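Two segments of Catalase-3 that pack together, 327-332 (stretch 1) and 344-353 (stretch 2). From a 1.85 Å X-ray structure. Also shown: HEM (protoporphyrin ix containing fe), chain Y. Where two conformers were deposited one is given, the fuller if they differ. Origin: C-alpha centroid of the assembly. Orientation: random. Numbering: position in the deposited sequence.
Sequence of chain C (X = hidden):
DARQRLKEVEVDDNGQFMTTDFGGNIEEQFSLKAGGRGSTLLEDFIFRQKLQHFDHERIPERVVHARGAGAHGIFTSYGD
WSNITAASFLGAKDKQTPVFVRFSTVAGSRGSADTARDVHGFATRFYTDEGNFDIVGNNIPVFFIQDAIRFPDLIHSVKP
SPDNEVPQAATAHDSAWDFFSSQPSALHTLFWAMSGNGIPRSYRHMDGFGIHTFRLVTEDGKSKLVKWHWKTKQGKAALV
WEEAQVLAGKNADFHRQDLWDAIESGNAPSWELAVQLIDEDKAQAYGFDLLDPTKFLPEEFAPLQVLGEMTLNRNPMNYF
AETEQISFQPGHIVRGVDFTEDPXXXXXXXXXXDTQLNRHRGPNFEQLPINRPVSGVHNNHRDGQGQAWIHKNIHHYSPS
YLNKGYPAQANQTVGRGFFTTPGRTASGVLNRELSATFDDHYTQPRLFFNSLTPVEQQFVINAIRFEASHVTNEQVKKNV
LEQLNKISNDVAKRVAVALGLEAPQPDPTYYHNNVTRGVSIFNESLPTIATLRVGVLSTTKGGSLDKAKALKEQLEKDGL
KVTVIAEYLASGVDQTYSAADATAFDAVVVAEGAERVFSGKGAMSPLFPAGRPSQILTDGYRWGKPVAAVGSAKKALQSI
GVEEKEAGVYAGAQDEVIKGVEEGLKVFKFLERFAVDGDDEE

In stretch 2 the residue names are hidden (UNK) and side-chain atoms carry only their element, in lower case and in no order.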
# COMPACT_ATOMS: atom_id res chain seq x y z
N SER C 327 12.22 -12.50 2.87
CA SER C 327 11.95 -11.74 4.08
C SER C 327 12.45 -12.51 5.30
O SER C 327 11.74 -13.41 5.78
CB SER C 327 10.44 -11.53 4.24
OG SER C 327 9.90 -10.77 3.17
N PHE C 328 13.64 -12.19 5.79
CA PHE C 328 14.20 -12.89 6.94
C PHE C 328 13.60 -12.36 8.23
O PHE C 328 13.16 -11.21 8.29
CB PHE C 328 15.73 -12.73 7.00
CG PHE C 328 16.47 -13.49 5.93
CD1 PHE C 328 16.82 -14.82 6.12
CD2 PHE C 328 16.86 -12.85 4.76
CE1 PHE C 328 17.51 -15.51 5.14
CE2 PHE C 328 17.56 -13.55 3.78
CZ PHE C 328 17.88 -14.87 3.98
N GLN C 329 13.57 -13.20 9.27
CA GLN C 329 13.10 -12.81 10.60
C GLN C 329 13.78 -13.65 11.68
O GLN C 329 13.76 -14.89 11.60
CB GLN C 329 11.60 -13.04 10.74
CG GLN C 329 10.67 -12.21 9.88
CD GLN C 329 9.22 -12.45 10.29
OE1 GLN C 329 8.90 -12.42 11.47
NE2 GLN C 329 8.35 -12.72 9.32
N PRO C 330 14.35 -13.00 12.70
CA PRO C 330 14.86 -13.78 13.82
C PRO C 330 13.70 -14.43 14.58
O PRO C 330 13.93 -15.34 15.38
CB PRO C 330 15.57 -12.74 14.70
CG PRO C 330 15.73 -11.55 13.85
CD PRO C 330 14.63 -11.57 12.84
N GLY C 331 12.47 -14.00 14.30
CA GLY C 331 11.32 -14.65 14.92
C GLY C 331 10.96 -15.95 14.22
O GLY C 331 10.09 -16.71 14.66
N HIS C 332 11.61 -16.21 13.10
CA HIS C 332 11.43 -17.49 12.43
C HIS C 332 12.16 -18.54 13.24
O HIS C 332 13.33 -18.85 12.97
CB HIS C 332 11.97 -17.43 11.01
CG HIS C 332 11.04 -16.80 10.02
ND1 HIS C 332 11.44 -16.39 8.77
CD2 HIS C 332 9.71 -16.53 10.10
CE1 HIS C 332 10.41 -15.88 8.12
NE2 HIS C 332 9.35 -15.96 8.90
N UNK C 344 18.45 -6.64 22.82
CA UNK C 344 18.58 -6.27 21.42
C UNK C 344 17.80 -7.28 20.58
O UNK C 344 17.02 -6.91 19.73
c UNK C 344 21.77 -6.06 19.22
c UNK C 344 20.08 -4.20 19.50
c UNK C 344 20.33 -5.70 19.60
c UNK C 344 20.04 -6.20 21.01
N UNK C 345 18.03 -8.56 20.85
CA UNK C 345 17.30 -9.61 20.17
C UNK C 345 15.81 -9.43 20.39
O UNK C 345 15.01 -9.55 19.45
c UNK C 345 16.78 -12.37 18.90
c UNK C 345 17.73 -10.97 20.72
c UNK C 345 16.78 -12.12 20.40
c UNK C 345 17.24 -13.36 21.15
N UNK C 346 15.44 -9.14 21.63
CA UNK C 346 14.04 -8.96 22.01
C UNK C 346 13.24 -8.04 21.08
O UNK C 346 12.13 -8.38 20.63
c UNK C 346 14.39 -9.54 24.46
c UNK C 346 13.27 -10.55 24.75
o UNK C 346 12.14 -10.17 25.05
n UNK C 346 13.60 -11.84 24.67
c UNK C 346 13.96 -8.48 23.47
N UNK C 347 13.80 -6.88 20.78
CA UNK C 347 13.13 -5.93 19.91
C UNK C 347 13.18 -6.29 18.43
O UNK C 347 12.29 -5.91 17.66
N UNK C 348 14.21 -7.03 18.03
CA UNK C 348 14.30 -7.50 16.65
C UNK C 348 13.08 -8.33 16.28
O UNK C 348 12.57 -8.23 15.17
c UNK C 348 16.85 -7.50 16.49
n UNK C 348 18.19 -8.78 14.85
c UNK C 348 18.90 -9.83 14.44
n UNK C 348 18.96 -10.13 13.15
c UNK C 348 15.57 -8.33 16.43
n UNK C 348 19.55 -10.58 15.33
c UNK C 348 18.08 -8.36 16.24
N UNK C 349 12.60 -9.15 17.22
CA UNK C 349 11.49 -10.06 16.94
C UNK C 349 10.29 -9.27 16.44
O UNK C 349 9.60 -9.68 15.48
c UNK C 349 12.25 -11.66 18.80
c UNK C 349 12.87 -12.55 17.73
c UNK C 349 11.80 -12.48 20.04
c UNK C 349 11.11 -10.84 18.21
N UNK C 350 10.05 -8.13 17.07
CA UNK C 350 8.97 -7.24 16.65
C UNK C 350 9.21 -6.59 15.28
O UNK C 350 8.36 -6.65 14.37
c UNK C 350 7.70 -2.83 16.15
c UNK C 350 5.72 -4.08 16.64
c UNK C 350 7.89 -5.03 17.17
c UNK C 350 8.73 -6.16 17.71
c UNK C 350 6.33 -2.94 16.14
c UNK C 350 8.49 -3.88 16.66
o UNK C 350 5.55 -1.92 15.64
c UNK C 350 6.51 -5.11 17.16
N UNK C 351 10.39 -5.98 15.15
CA UNK C 351 10.76 -5.16 13.99
C UNK C 351 10.77 -5.88 12.63
O UNK C 351 10.36 -5.31 11.63
c UNK C 351 12.14 -4.51 14.25
o UNK C 351 12.60 -3.78 13.14
N UNK C 352 11.24 -7.13 12.59
CA UNK C 352 11.34 -7.87 11.33
C UNK C 352 10.00 -8.38 10.83
O UNK C 352 9.80 -8.54 9.63
c UNK C 352 14.65 -9.06 10.54
c UNK C 352 12.30 -9.05 11.44
c UNK C 352 16.46 -8.17 11.79
c UNK C 352 13.76 -8.71 11.55
c UNK C 352 14.26 -8.09 12.68
c UNK C 352 15.99 -8.78 10.65
c UNK C 352 15.59 -7.80 12.81
o UNK C 352 17.78 -7.89 11.92
N UNK C 353 9.07 -8.66 11.75
CA UNK C 353 7.73 -8.99 11.31
C UNK C 353 7.05 -7.74 10.78
O UNK C 353 6.48 -7.73 9.70
c UNK C 353 4.62 -10.28 13.27
c UNK C 353 6.91 -9.62 12.43
c UNK C 353 5.41 -11.07 11.00
c UNK C 353 5.46 -9.93 12.03
CHA HEM Y . 17.80 -6.48 8.23
CHB HEM Y . 21.30 -8.51 10.94
CHC HEM Y . 19.97 -5.72 14.67
CHD HEM Y . 15.99 -4.38 12.26
C1A HEM Y . 18.89 -7.24 8.61
C2A HEM Y . 19.65 -8.15 7.76
C3A HEM Y . 20.62 -8.70 8.51
C4A HEM Y . 20.50 -8.17 9.86
CMA HEM Y . 21.69 -9.72 8.06
CAA HEM Y . 19.40 -8.39 6.25
CBA HEM Y . 18.60 -9.66 6.00
CGA HEM Y . 18.50 -9.87 4.51
O1A HEM Y . 17.38 -9.69 3.95
O2A HEM Y . 19.53 -10.20 3.87
C1B HEM Y . 21.21 -7.97 12.21
C2B HEM Y . 21.97 -8.40 13.37
C3B HEM Y . 21.62 -7.62 14.40
C4B HEM Y . 20.61 -6.69 13.93
CMB HEM Y . 23.00 -9.55 13.32
CAB HEM Y . 22.11 -7.66 15.87
CBB HEM Y . 22.57 -8.81 16.40
C1C HEM Y . 18.74 -5.20 14.37
C2C HEM Y . 17.83 -4.54 15.30
C3C HEM Y . 16.76 -4.16 14.60
C4C HEM Y . 16.92 -4.60 13.24
CMC HEM Y . 18.11 -4.28 16.79
CAC HEM Y . 15.49 -3.47 15.11
CBC HEM Y . 15.05 -3.72 16.35
C1D HEM Y . 16.10 -4.80 10.96
C2D HEM Y . 15.11 -4.55 9.95
C3D HEM Y . 15.68 -5.20 8.70
C4D HEM Y . 16.94 -5.78 9.08
CMD HEM Y . 13.78 -3.78 10.13
CAD HEM Y . 15.02 -5.24 7.31
CBD HEM Y . 14.31 -6.59 7.20
CGD HEM Y . 13.54 -6.64 5.91
O1D HEM Y . 13.24 -7.77 5.45
O2D HEM Y . 13.25 -5.57 5.33
NA HEM Y . 19.44 -7.29 9.88
NB HEM Y . 20.39 -6.94 12.59
NC HEM Y . 18.14 -5.22 13.12
ND HEM Y . 17.16 -5.52 10.43
FE HEM Y . 18.75 -6.34 11.52
O HOH W 1 10.34 -11.70 13.72

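Position 344 carries four carbons forked at the second and touches nothing on stretch 1; one terminal carbon lies 3.4 Å from HEM CMC. This is Leu344, a greasy branch suited to the porphyrin's rim. Position 345 has the same four-carbon fork, with a tip 4.4 Å from Pro330 CB: Leu345, whose end reaches the proline although its CA-to-CB bond points sideways.

At position 346 three carbons end in one oxygen and one nitrogen, an amide, far from stretch 1. It is Gln346, and both polar atoms are hydrogen-bonded elsewhere in the structure. Position 347 has no side-chain atoms and is Gly347; with no side chain, it meets the heme through its backbone O, 3.8 Å from HEM CBC.

Position 348 shows three carbons, a nitrogen, then a carbon bearing two more nitrogens, one of them 3.6 Å from Pro330 CG. This is Arg348, whose flat guanidinium fits between Pro330 CG over one face and the heme over the other, where HEM C1B is 3.3 Å from Arg348 NH2.

Position 349 is again four carbons forked at the second, one tip 3.7 Å from Gly331 N and 4.1 Å from Pro330 CB. This is Leu349, and its methyl CD2 packs against the peptide joining Pro330 to Gly331. Position 350 bears one carbon and a six-carbon ring with an oxygen; its CA-to-CB bond points away from stretch 1. It is Tyr350, its bulky ring buried clear of this contact. Position 351, one carbon and one oxygen, is Ser351, small enough to sit beside the heme, OG 3.2 Å from HEM CMD and hydrogen-bonded elsewhere.

Position 352 again has a six-carbon ring bearing an oxygen, but here the CA-to-CB bond points toward stretch 1. One ring carbon is 3.3 Å from Pro330 CD, another, at the ring edge, 3.5 Å from Phe328 O; the oxygen is 1.9 Å from HEM FE. It is Tyr352, the iron ligand. Arg348 NE and NH2 donate to Tyr352 OH at 3.1 and 2.8 Å, stabilizing negative charge on the ligand oxygen. Position 353, four carbons forked at the second, has CB 3.6 Å from Gln329 OE1: Leu353, apolar in a buried site.

The contact rests on Pro330, in a type I turn closed by His332 N to Gln329 O at 2.9 Å. Pro330 CD sits 3.4 Å from the Tyr352 ring centroid, a CH-pi contact over one face, with heme over the opposite face. No direct hydrogen bond joins the stretches; instead a water donates to Gln329 OE1 and Leu349 O, each 2.8 Å away, and weakly accepts from Gly331 N. Apolar packing thus holds turn against helix.

Stretch 2 344-353: LLQGRLYSYL
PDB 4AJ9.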